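Side-chain contacts in peroxisomal acyl-CoA oxidase 1A (Solanum lycopersicum, PDB 2FON), which probably catalyses the FAD-dependent oxidation of acyl-CoA to trans-2-enoyl-CoA, the oxygen-consuming first step of peroxisomal beta-oxidation: residues 59-64 and 110-115; 378-381 and 386-389; 500-505 and 577-582; 519-524 and 529-534. All coordinates share one frame; numbering follows the deposited sequence.

Following the chain from the N terminus, contact 1 comes first: it brings the ends of helices 48-62 and 102-112 together and closes a mostly helical loop of 45 residues. Contact 2 closes the short turn between helices 347-380 and 389-417, in the acyl-CoA oxidase C-alpha1 domain. Contact 3 pairs helix 499-521 with helix 567-585 across 71 residues, and contact 4, nested inside that loop, folds the far end of helix 499-521 onto helix 527-533. Contacts 1, 2 and 3 follow in series and none cross. Contacts 1 and 4 lie on opposite sides of the chain's centre, their own centres about 51 Å apart. No two contacts touch.

Contact 1 (59-64 and 110-115); sequences KLVASD and RYVDEP
Val61 meets the peptide that joins Tyr111 to Val112, and this one valine supplies the whole contact from residues 59-64. The two backbones are close where they meet, with CA of Val61 and CA of Tyr111 6.2 Å apart. From the start of the side chain, Val61 CB already touches Tyr111 CB at 3.8 Å. Its two methyls then divide the opposing surface. Val61 CG2 stays with the tyrosine and also lies 3.8 Å from Tyr111 CB. CG1 is set anti to the backbone N (chi1 179°), which carries it onto the peptide group itself: Val61 CG1 is 3.6 Å from Tyr111 O and equally near Val112 N. Val61 CG1 also touches Val112 CG2 at 4.1 Å. These are van der Waals contacts, and no hydrogen bond crosses between the segments. The Tyr111 side chain runs at about a right angle to Val61, and beyond CB its ring leads off from residues 59-64. Behind the contact helix 48-62 is ending: Lys59 O accepts from both Ser63 N and Ser63 OG, which approach from opposite faces of the carbonyl plane, the hydroxyl at 3.0 Å from Lys59 O. Asp113, with positive phi, likewise breaks helix 102-112 just past the contact, and its carboxylate forms salt bridges with Lys69 and Arg317. Phe67 from the following loop packs on both Val61 and Val112, while the Tyr111 side chain touches Thr54 and Ser58 of helix 48-62 and its ring makes an edge-to-face pair with Tyr632 of helix 630-633.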
loop_
_atom_site.group_PDB
_atom_site.type_symbol
_atom_site.label_atom_id
_atom_site.label_comp_id
_atom_site.label_asym_id
_atom_site.label_seq_id
_atom_site.Cartn_x
_atom_site.Cartn_y
_atom_site.Cartn_z
ATOM N N LYS B 59 -14.756 24.466 -11.132
ATOM C CA LYS B 59 -14.057 25.187 -12.160
ATOM C C LYS B 59 -13.618 26.520 -11.631
ATOM O O LYS B 59 -12.630 27.122 -12.085
ATOM C CB LYS B 59 -14.932 25.321 -13.391
ATOM C CG LYS B 59 -14.531 24.270 -14.390
ATOM C CD LYS B 59 -15.694 23.855 -15.279
ATOM C CE LYS B 59 -15.452 22.414 -15.741
ATOM N NZ LYS B 59 -16.314 22.131 -16.921
ATOM N N LEU B 60 -14.332 26.941 -10.618
ATOM C CA LEU B 60 -14.028 28.178 -10.001
ATOM C C LEU B 60 -12.817 28.046 -9.060
ATOM O O LEU B 60 -12.076 28.994 -8.860
ATOM C CB LEU B 60 -15.262 28.607 -9.262
ATOM C CG LEU B 60 -15.119 29.907 -8.546
ATOM C CD1 LEU B 60 -16.423 30.681 -8.776
ATOM C CD2 LEU B 60 -14.718 29.653 -7.022
ATOM N N VAL B 61 -12.630 26.878 -8.465
ATOM C CA VAL B 61 -11.416 26.632 -7.713
ATOM C C VAL B 61 -10.237 26.516 -8.688
ATOM O O VAL B 61 -9.192 27.184 -8.515
ATOM C CB VAL B 61 -11.527 25.431 -6.757
ATOM C CG1 VAL B 61 -10.238 25.240 -6.061
ATOM C CG2 VAL B 61 -12.520 25.762 -5.691
ATOM N N ALA B 62 -10.468 25.729 -9.738
ATOM C CA ALA B 62 -9.498 25.343 -10.756
ATOM C C ALA B 62 -8.924 26.504 -11.537
ATOM O O ALA B 62 -7.780 26.471 -11.959
ATOM C CB ALA B 62 -10.130 24.349 -11.697
ATOM N N SER B 63 -9.692 27.542 -11.775
ATOM C CA SER B 63 -9.148 28.521 -12.680
ATOM C C SER B 63 -8.766 29.766 -11.929
ATOM O O SER B 63 -8.937 30.874 -12.453
ATOM C CB SER B 63 -10.152 28.821 -13.789
ATOM O OG SER B 63 -11.210 29.537 -13.209
ATOM N N ASP B 64 -8.273 29.588 -10.705
ATOM C CA ASP B 64 -7.883 30.690 -9.880
ATOM C C ASP B 64 -6.483 30.532 -9.372
ATOM O O ASP B 64 -6.208 29.691 -8.459
ATOM C CB ASP B 64 -8.817 30.895 -8.693
ATOM C CG ASP B 64 -8.457 32.195 -7.845
ATOM O OD1 ASP B 64 -7.286 32.726 -7.919
ATOM O OD2 ASP B 64 -9.351 32.669 -7.083
ATOM N N ARG B 110 -13.334 21.354 -0.678
ATOM C CA ARG B 110 -12.969 20.052 -1.247
ATOM C C ARG B 110 -11.992 20.281 -2.391
ATOM O O ARG B 110 -10.942 19.698 -2.454
ATOM C CB ARG B 110 -14.202 19.272 -1.714
ATOM C CG ARG B 110 -13.899 17.869 -2.193
ATOM C CD ARG B 110 -15.130 17.137 -2.868
ATOM N NE ARG B 110 -16.315 16.880 -2.014
ATOM C CZ ARG B 110 -16.279 16.482 -0.734
ATOM N NH1 ARG B 110 -15.107 16.227 -0.096
ATOM N NH2 ARG B 110 -17.430 16.324 -0.077
ATOM N N TYR B 111 -12.334 21.178 -3.281
ATOM C CA TYR B 111 -11.584 21.350 -4.494
ATOM C C TYR B 111 -10.224 22.084 -4.371
ATOM O O TYR B 111 -9.341 21.915 -5.199
ATOM C CB TYR B 111 -12.531 21.932 -5.536
ATOM C CG TYR B 111 -13.499 20.858 -5.914
ATOM C CD1 TYR B 111 -14.827 20.876 -5.495
ATOM C CD2 TYR B 111 -13.069 19.772 -6.632
ATOM C CE1 TYR B 111 -15.704 19.820 -5.830
ATOM C CE2 TYR B 111 -13.917 18.744 -6.954
ATOM C CZ TYR B 111 -15.227 18.767 -6.562
ATOM O OH TYR B 111 -16.005 17.694 -6.940
ATOM N N VAL B 112 -10.080 22.895 -3.330
ATOM C CA VAL B 112 -8.787 23.395 -2.915
ATOM C C VAL B 112 -7.829 22.197 -2.642
ATOM O O VAL B 112 -6.629 22.291 -2.858
ATOM C CB VAL B 112 -8.936 24.316 -1.670
ATOM C CG1 VAL B 112 -7.570 24.641 -1.052
ATOM C CG2 VAL B 112 -9.567 25.563 -2.044
ATOM N N ASP B 113 -8.386 21.102 -2.131
ATOM C CA ASP B 113 -7.737 19.797 -2.078
ATOM C C ASP B 113 -6.466 19.749 -1.269
ATOM O O ASP B 113 -5.481 19.235 -1.727
ATOM C CB ASP B 113 -7.474 19.296 -3.501
ATOM C CG ASP B 113 -7.003 17.829 -3.557
ATOM O OD1 ASP B 113 -7.511 16.957 -2.804
ATOM O OD2 ASP B 113 -6.144 17.539 -4.414
ATOM N N GLU B 114 -6.481 20.253 -0.048
ATOM C CA GLU B 114 -5.296 20.263 0.783
ATOM C C GLU B 114 -5.691 20.048 2.238
ATOM O O GLU B 114 -6.442 20.858 2.788
ATOM C CB GLU B 114 -4.685 21.655 0.628
ATOM C CG GLU B 114 -3.641 22.058 1.645
ATOM C CD GLU B 114 -2.707 23.140 1.080
ATOM O OE1 GLU B 114 -3.080 23.733 0.013
ATOM O OE2 GLU B 114 -1.618 23.393 1.709
ATOM N N PRO B 115 -5.194 18.994 2.888
ATOM C CA PRO B 115 -5.605 18.893 4.291
ATOM C C PRO B 115 -5.179 20.153 5.064
ATOM O O PRO B 115 -4.080 20.675 4.850
ATOM C CB PRO B 115 -4.815 17.665 4.800
ATOM C CG PRO B 115 -4.478 16.867 3.555
ATOM C CD PRO B 115 -4.246 17.935 2.506
#

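Contact 2 (378-381 and 386-389); sequences TQRL and FSTL
Arg380 lays its side chain across Thr388, the two crossing obliquely. The arginine leaves the last part of helix 347-380 with CG anti to the carbonyl carbon (chi1 -62°) and stays extended from CG to NE, so that its length runs past the threonine rather than ending on it. Thr388 CB marks the passage: it lies 3.9 Å from Arg380 CD and 4.2 Å from Arg380 CZ. Thr388 OG1 sits over one face of the guanidinium, 4.0 Å from Arg380 NE, which is too far and too much above the plane to act as an acceptor for its N-H. The OG1 comes to this side because it is anti to the backbone N of Thr388 (chi1 -177°). Ser387 approaches obliquely and more remotely, with its OG 4.1 Å from Arg380 NH1. Both residues are the middle positions of a type I turn running from Phe386 to Leu389, whose closing bond, Leu389 N to Phe386 O, is weak at 3.4 Å. The firm polar partner of the arginine is Asp385, in the connection between the segments: its OD2 forms a salt bridge with NH1, while the pairing of NE with Asp376 is long and weak. With an alanine at Arg380, Asp385 would probably be left without its charged mate and Thr388 without the chain that crosses it. Chemically, then, the turn is met by the aliphatic and flat parts of an arginine whose charge is probably balanced mainly by Asp385; across the two segments themselves there is no hydrogen bond, only packing.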
loop_
_atom_site.group_PDB
_atom_site.type_symbol
_atom_site.label_atom_id
_atom_site.label_comp_id
_atom_site.label_asym_id
_atom_site.label_seq_id
_atom_site.Cartn_x
_atom_site.Cartn_y
_atom_site.Cartn_z
ATOM N N THR B 378 -33.074 9.486 11.594
ATOM C CA THR B 378 -33.496 10.712 12.273
ATOM C C THR B 378 -34.984 11.032 12.120
ATOM O O THR B 378 -35.451 11.986 12.703
ATOM C CB THR B 378 -32.655 11.965 11.887
ATOM O OG1 THR B 378 -33.055 12.452 10.596
ATOM C CG2 THR B 378 -31.111 11.682 11.958
ATOM N N GLN B 379 -35.711 10.250 11.328
ATOM C CA GLN B 379 -37.169 10.343 11.297
ATOM C C GLN B 379 -37.640 9.555 12.497
ATOM O O GLN B 379 -38.553 9.969 13.207
ATOM C CB GLN B 379 -37.764 9.720 10.026
ATOM C CG GLN B 379 -38.645 10.654 9.203
ATOM C CD GLN B 379 -37.947 11.156 7.935
ATOM O OE1 GLN B 379 -38.001 10.506 6.884
ATOM N NE2 GLN B 379 -37.286 12.317 8.031
ATOM N N ARG B 380 -36.997 8.416 12.725
ATOM C CA ARG B 380 -37.366 7.521 13.803
ATOM C C ARG B 380 -36.936 8.085 15.152
ATOM O O ARG B 380 -37.644 7.936 16.155
ATOM C CB ARG B 380 -36.738 6.163 13.555
ATOM C CG ARG B 380 -37.233 5.534 12.271
ATOM C CD ARG B 380 -36.403 4.334 11.887
ATOM N NE ARG B 380 -37.128 3.358 11.073
ATOM C CZ ARG B 380 -38.048 2.510 11.536
ATOM N NH1 ARG B 380 -38.399 2.501 12.819
ATOM N NH2 ARG B 380 -38.632 1.665 10.703
ATOM N N LEU B 381 -35.788 8.759 15.165
ATOM C CA LEU B 381 -35.268 9.401 16.377
ATOM C C LEU B 381 -36.249 10.440 16.934
ATOM O O LEU B 381 -36.306 10.678 18.143
ATOM C CB LEU B 381 -33.889 10.030 16.103
ATOM N N PHE B 386 -36.390 3.398 18.647
ATOM C CA PHE B 386 -35.014 2.945 18.802
ATOM C C PHE B 386 -34.795 1.523 18.307
ATOM O O PHE B 386 -33.671 1.012 18.329
ATOM C CB PHE B 386 -34.551 3.132 20.245
ATOM C CG PHE B 386 -34.538 4.573 20.696
ATOM C CD1 PHE B 386 -35.097 4.940 21.920
ATOM C CD2 PHE B 386 -33.979 5.568 19.893
ATOM C CE1 PHE B 386 -35.092 6.288 22.345
ATOM C CE2 PHE B 386 -33.974 6.911 20.300
ATOM C CZ PHE B 386 -34.525 7.273 21.530
ATOM N N SER B 387 -35.863 0.916 17.802
ATOM C CA SER B 387 -35.829 -0.442 17.250
ATOM C C SER B 387 -34.869 -0.663 16.068
ATOM O O SER B 387 -34.632 -1.802 15.684
ATOM C CB SER B 387 -37.249 -0.860 16.813
ATOM O OG SER B 387 -37.504 -0.501 15.451
ATOM N N THR B 388 -34.332 0.410 15.499
ATOM C CA THR B 388 -33.654 0.362 14.190
ATOM C C THR B 388 -32.151 0.749 14.293
ATOM O O THR B 388 -31.379 0.658 13.323
ATOM C CB THR B 388 -34.406 1.313 13.213
ATOM O OG1 THR B 388 -33.836 1.270 11.907
ATOM C CG2 THR B 388 -34.348 2.741 13.728
ATOM N N LEU B 389 -31.769 1.172 15.495
ATOM C CA LEU B 389 -30.496 1.792 15.777
ATOM C C LEU B 389 -29.322 0.809 15.750
ATOM O O LEU B 389 -28.343 1.080 15.094
ATOM C CB LEU B 389 -30.592 2.490 17.131
ATOM C CG LEU B 389 -30.092 3.914 17.353
ATOM C CD1 LEU B 389 -30.833 4.873 16.469
ATOM C CD2 LEU B 389 -30.332 4.266 18.812
#

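Contact 3 (500-505 and 577-582); sequences SAVLEA and IYSLFI
Val502 and Ser579 have the closest CA atoms of the two segments, 7.5 Å apart, and each segment is an inner part of a longer helix. Both are fully helical: Glu504 N bonds to Ser500 O at 3.1 Å, and Phe581 N to Ile577 O at 2.8 Å, so the main-chain groups named here are used within their own helices. The contacts that cross are made by side chains. Val502 reaches over with its two methyls. Val502 CG1, anti to the backbone N (chi1 158°), faces the serine and lies 3.8 Å from Ser579 CB and 3.9 Å from Ser579 OG. Val502 CG2 goes to the next residue along, 4.3 Å from Leu580 CD2; the leucine leaves its helix to one side, but its end swings back to meet the valine. The serine hydroxyl is turned into the position between its backbone N and carbonyl carbon (chi1 43°), its one proton within hydrogen-bonding reach of both Cys575 O and Gly576 O, about one turn back. Trp496 also packs on Val502, and Gln607 of helix 598-615 on Leu580; the three touching residues are all buried. The chemistry is a small apolar contact with one polar atom in it: the hydroxyl is satisfied within its own helix, Ser579 meets the valine methyl mainly through CB, and no hydrogen bond joins the two segments.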
loop_
_atom_site.group_PDB
_atom_site.type_symbol
_atom_site.label_atom_id
_atom_site.label_comp_id
_atom_site.label_asym_id
_atom_site.label_seq_id
_atom_site.Cartn_x
_atom_site.Cartn_y
_atom_site.Cartn_z
ATOM N N SER B 500 -31.638 -11.807 -9.011
ATOM C CA SER B 500 -32.016 -12.732 -7.948
ATOM C C SER B 500 -30.947 -13.826 -7.697
ATOM O O SER B 500 -30.775 -14.285 -6.564
ATOM C CB SER B 500 -33.375 -13.348 -8.226
ATOM O OG SER B 500 -33.285 -14.133 -9.396
ATOM N N ALA B 501 -30.227 -14.222 -8.746
ATOM C CA ALA B 501 -29.148 -15.222 -8.637
ATOM C C ALA B 501 -27.980 -14.720 -7.800
ATOM O O ALA B 501 -27.457 -15.457 -6.953
ATOM C CB ALA B 501 -28.636 -15.631 -10.015
ATOM N N VAL B 502 -27.571 -13.482 -8.045
ATOM C CA VAL B 502 -26.374 -12.946 -7.398
ATOM C C VAL B 502 -26.687 -12.594 -5.966
ATOM O O VAL B 502 -25.896 -12.877 -5.045
ATOM C CB VAL B 502 -25.774 -11.724 -8.201
ATOM C CG1 VAL B 502 -24.908 -10.820 -7.345
ATOM C CG2 VAL B 502 -25.012 -12.238 -9.451
ATOM N N LEU B 503 -27.846 -11.978 -5.791
ATOM C CA LEU B 503 -28.271 -11.547 -4.477
ATOM C C LEU B 503 -28.397 -12.751 -3.569
ATOM O O LEU B 503 -27.848 -12.776 -2.481
ATOM C CB LEU B 503 -29.598 -10.797 -4.568
ATOM C CG LEU B 503 -30.267 -10.379 -3.258
ATOM C CD1 LEU B 503 -29.388 -9.487 -2.357
ATOM C CD2 LEU B 503 -31.600 -9.703 -3.635
ATOM N N GLU B 504 -29.086 -13.779 -4.040
ATOM C CA GLU B 504 -29.228 -14.958 -3.222
ATOM C C GLU B 504 -27.862 -15.525 -2.902
ATOM O O GLU B 504 -27.639 -15.955 -1.775
ATOM C CB GLU B 504 -30.083 -16.009 -3.866
ATOM C CG GLU B 504 -30.371 -17.081 -2.890
ATOM C CD GLU B 504 -31.202 -18.195 -3.478
ATOM O OE1 GLU B 504 -30.634 -19.065 -4.181
ATOM O OE2 GLU B 504 -32.426 -18.208 -3.215
ATOM N N ALA B 505 -26.962 -15.514 -3.883
ATOM C CA ALA B 505 -25.645 -16.082 -3.692
ATOM C C ALA B 505 -24.890 -15.354 -2.573
ATOM O O ALA B 505 -24.177 -16.001 -1.803
ATOM C CB ALA B 505 -24.852 -16.066 -4.974
ATOM N N ILE B 577 -19.668 -6.717 -12.461
ATOM C CA ILE B 577 -18.251 -6.816 -12.309
ATOM C C ILE B 577 -17.950 -6.767 -10.859
ATOM O O ILE B 577 -17.127 -7.530 -10.349
ATOM C CB ILE B 577 -17.527 -5.706 -13.037
ATOM C CG1 ILE B 577 -17.472 -5.998 -14.539
ATOM C CG2 ILE B 577 -16.087 -5.523 -12.477
ATOM C CD1 ILE B 577 -16.661 -4.969 -15.302
ATOM N N TYR B 578 -18.601 -5.874 -10.149
ATOM C CA TYR B 578 -18.214 -5.767 -8.737
ATOM C C TYR B 578 -18.559 -7.069 -8.006
ATOM O O TYR B 578 -17.764 -7.604 -7.253
ATOM C CB TYR B 578 -18.818 -4.557 -8.073
ATOM C CG TYR B 578 -18.598 -4.530 -6.595
ATOM C CD1 TYR B 578 -17.465 -3.921 -6.056
ATOM C CD2 TYR B 578 -19.556 -5.059 -5.718
ATOM C CE1 TYR B 578 -17.278 -3.875 -4.710
ATOM C CE2 TYR B 578 -19.372 -5.016 -4.324
ATOM C CZ TYR B 578 -18.226 -4.440 -3.833
ATOM O OH TYR B 578 -17.983 -4.399 -2.457
ATOM N N SER B 579 -19.710 -7.625 -8.297
ATOM C CA SER B 579 -20.160 -8.709 -7.484
ATOM C C SER B 579 -19.529 -10.003 -7.937
ATOM O O SER B 579 -19.290 -10.912 -7.132
ATOM C CB SER B 579 -21.672 -8.776 -7.514
ATOM O OG SER B 579 -22.111 -8.587 -8.830
ATOM N N LEU B 580 -19.218 -10.093 -9.216
ATOM C CA LEU B 580 -18.529 -11.292 -9.662
ATOM C C LEU B 580 -17.052 -11.234 -9.400
ATOM O O LEU B 580 -16.409 -12.265 -9.249
ATOM C CB LEU B 580 -18.834 -11.597 -11.120
ATOM C CG LEU B 580 -20.347 -11.814 -11.281
ATOM C CD1 LEU B 580 -20.683 -12.067 -12.695
ATOM C CD2 LEU B 580 -20.889 -12.939 -10.375
ATOM N N PHE B 581 -16.484 -10.041 -9.290
ATOM C CA PHE B 581 -15.062 -9.979 -8.922
ATOM C C PHE B 581 -14.949 -10.485 -7.526
ATOM O O PHE B 581 -14.031 -11.231 -7.209
ATOM C CB PHE B 581 -14.470 -8.570 -8.950
ATOM C CG PHE B 581 -13.062 -8.517 -8.434
ATOM C CD1 PHE B 581 -12.798 -8.140 -7.122
ATOM C CD2 PHE B 581 -11.993 -8.886 -9.249
ATOM C CE1 PHE B 581 -11.452 -8.108 -6.626
ATOM C CE2 PHE B 581 -10.653 -8.823 -8.786
ATOM C CZ PHE B 581 -10.387 -8.440 -7.471
ATOM N N ILE B 582 -15.886 -10.048 -6.700
ATOM C CA ILE B 582 -15.856 -10.360 -5.314
ATOM C C ILE B 582 -16.090 -11.880 -5.197
ATOM O O ILE B 582 -15.369 -12.592 -4.447
ATOM C CB ILE B 582 -16.917 -9.535 -4.544
ATOM C CG1 ILE B 582 -16.608 -8.025 -4.563
ATOM C CG2 ILE B 582 -16.996 -9.987 -3.115
ATOM C CD1 ILE B 582 -15.201 -7.565 -3.876
#

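Contact 4 (519-524 and 529-534); sequences KNLSKF and EGFAEL
Phe524 lies flat on Gly530, the close-packed centre of the contact. Its CG is anti to the carbonyl carbon (chi1 -65°), which turns the ring over the glycine: Gly530 CA stands 3.5 Å from the centroid of the Phe524 ring, 17° off its normal, a CH-pi contact over the face. A side chain at Gly530 would probably run into Phe524 and Leu521. Leu534 CD1 adds to the packing obliquely, 3.3 Å from Phe524 CE1, and Leu521 CD2 touches Phe531 CE2 at 3.6 Å. Met458 of helix 446-462 packs on both Leu521 and Phe531. The other flank is looser and more polar: the exposed Glu529 brings OE2 to the ring edge, 3.7 Å from Phe524 CD2, with the carboxylate turned 75° from the ring plane, and Glu533 CB lies 3.8 Å from Phe524 CZ. Replacing Phe524 by an alanine would probably open a gap over Gly530 and leave Leu534 CD1 without its aromatic neighbour. Glu533 and Leu534 also pack against Lys347 and Arg609 of the second subunit. The whole is a short alpha-alpha hairpin: a type I turn, Leu521 to Phe524, ends helix 499-521 and lets helix 527-533 fold back on it.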
loop_
_atom_site.group_PDB
_atom_site.type_symbol
_atom_site.label_atom_id
_atom_site.label_comp_id
_atom_site.label_asym_id
_atom_site.label_seq_id
_atom_site.Cartn_x
_atom_site.Cartn_y
_atom_site.Cartn_z
ATOM N N LYS B 519 -22.422 -21.060 15.584
ATOM C CA LYS B 519 -22.307 -22.437 16.068
ATOM C C LYS B 519 -20.949 -22.585 16.683
ATOM O O LYS B 519 -20.824 -23.128 17.759
ATOM C CB LYS B 519 -22.499 -23.503 14.983
ATOM C CG LYS B 519 -23.922 -23.727 14.535
ATOM C CD LYS B 519 -23.960 -24.319 13.103
ATOM C CE LYS B 519 -25.212 -25.166 12.857
ATOM N NZ LYS B 519 -25.095 -26.006 11.621
ATOM N N ASN B 520 -19.919 -22.093 16.019
ATOM C CA ASN B 520 -18.609 -22.295 16.593
ATOM C C ASN B 520 -18.454 -21.594 17.921
ATOM O O ASN B 520 -17.793 -22.099 18.833
ATOM C CB ASN B 520 -17.511 -21.911 15.634
ATOM C CG ASN B 520 -16.867 -23.106 15.000
ATOM O OD1 ASN B 520 -15.961 -22.965 14.168
ATOM N ND2 ASN B 520 -17.334 -24.322 15.379
ATOM N N LEU B 521 -19.126 -20.453 18.014
ATOM C CA LEU B 521 -18.976 -19.523 19.118
ATOM C C LEU B 521 -19.693 -20.071 20.303
ATOM O O LEU B 521 -19.208 -20.002 21.419
ATOM C CB LEU B 521 -19.521 -18.148 18.732
ATOM C CG LEU B 521 -19.993 -17.131 19.774
ATOM C CD1 LEU B 521 -18.959 -16.848 20.898
ATOM C CD2 LEU B 521 -20.396 -15.837 19.012
ATOM N N SER B 522 -20.838 -20.676 20.066
ATOM C CA SER B 522 -21.631 -21.157 21.200
ATOM C C SER B 522 -21.037 -22.361 21.967
ATOM O O SER B 522 -21.644 -22.817 22.893
ATOM C CB SER B 522 -23.074 -21.419 20.769
ATOM O OG SER B 522 -23.140 -22.599 19.986
ATOM N N LYS B 523 -19.853 -22.848 21.605
ATOM C CA LYS B 523 -19.230 -23.984 22.324
ATOM C C LYS B 523 -18.423 -23.465 23.487
ATOM O O LYS B 523 -18.021 -24.228 24.361
ATOM C CB LYS B 523 -18.277 -24.790 21.439
ATOM C CG LYS B 523 -18.904 -25.654 20.338
ATOM C CD LYS B 523 -18.070 -25.477 19.048
ATOM C CE LYS B 523 -17.990 -26.738 18.154
ATOM N NZ LYS B 523 -16.896 -26.597 17.065
ATOM N N PHE B 524 -18.169 -22.166 23.489
ATOM C CA PHE B 524 -17.485 -21.555 24.615
ATOM C C PHE B 524 -18.447 -21.232 25.770
ATOM O O PHE B 524 -19.425 -20.518 25.584
ATOM C CB PHE B 524 -16.780 -20.287 24.173
ATOM C CG PHE B 524 -15.670 -20.520 23.207
ATOM C CD1 PHE B 524 -15.917 -20.561 21.835
ATOM C CD2 PHE B 524 -14.364 -20.648 23.656
ATOM C CE1 PHE B 524 -14.881 -20.754 20.928
ATOM C CE2 PHE B 524 -13.329 -20.826 22.779
ATOM C CZ PHE B 524 -13.585 -20.888 21.405
ATOM N N GLU B 529 -14.685 -15.152 26.004
ATOM C CA GLU B 529 -13.582 -16.021 25.567
ATOM C C GLU B 529 -13.696 -16.389 24.060
ATOM O O GLU B 529 -12.731 -16.306 23.291
ATOM C CB GLU B 529 -13.506 -17.269 26.435
ATOM C CG GLU B 529 -12.271 -18.160 26.166
ATOM C CD GLU B 529 -12.328 -19.520 26.909
ATOM O OE1 GLU B 529 -12.839 -19.601 28.071
ATOM O OE2 GLU B 529 -11.855 -20.519 26.315
ATOM N N GLY B 530 -14.901 -16.777 23.666
ATOM C CA GLY B 530 -15.212 -17.194 22.309
ATOM C C GLY B 530 -15.070 -16.079 21.306
ATOM O O GLY B 530 -14.565 -16.334 20.212
ATOM N N PHE B 531 -15.498 -14.852 21.642
ATOM C CA PHE B 531 -15.255 -13.727 20.704
ATOM C C PHE B 531 -13.786 -13.521 20.490
ATOM O O PHE B 531 -13.381 -13.119 19.424
ATOM C CB PHE B 531 -15.878 -12.388 21.116
ATOM C CG PHE B 531 -17.290 -12.258 20.752
ATOM C CD1 PHE B 531 -18.232 -11.890 21.703
ATOM C CD2 PHE B 531 -17.716 -12.556 19.483
ATOM C CE1 PHE B 531 -19.605 -11.784 21.371
ATOM C CE2 PHE B 531 -19.050 -12.465 19.142
ATOM C CZ PHE B 531 -19.996 -12.067 20.082
ATOM N N ALA B 532 -12.985 -13.774 21.512
ATOM C CA ALA B 532 -11.570 -13.536 21.404
ATOM C C ALA B 532 -11.028 -14.556 20.420
ATOM O O ALA B 532 -10.493 -14.186 19.380
ATOM C CB ALA B 532 -10.870 -13.648 22.794
ATOM N N GLU B 533 -11.227 -15.834 20.724
ATOM C CA GLU B 533 -10.655 -16.914 19.937
ATOM C C GLU B 533 -11.130 -16.934 18.476
ATOM O O GLU B 533 -10.387 -17.251 17.587
ATOM C CB GLU B 533 -10.942 -18.250 20.623
ATOM C CG GLU B 533 -9.989 -19.381 20.217
ATOM C CD GLU B 533 -8.548 -19.264 20.806
ATOM O OE1 GLU B 533 -8.331 -18.531 21.822
ATOM O OE2 GLU B 533 -7.636 -19.936 20.243
ATOM N N LEU B 534 -12.363 -16.540 18.224
ATOM C CA LEU B 534 -12.920 -16.697 16.905
ATOM C C LEU B 534 -12.882 -15.411 16.111
ATOM O O LEU B 534 -13.430 -15.330 15.026
ATOM C CB LEU B 534 -14.314 -17.343 16.986
ATOM C CG LEU B 534 -14.148 -18.742 17.629
ATOM C CD1 LEU B 534 -15.420 -19.443 17.923
ATOM C CD2 LEU B 534 -13.246 -19.620 16.778
#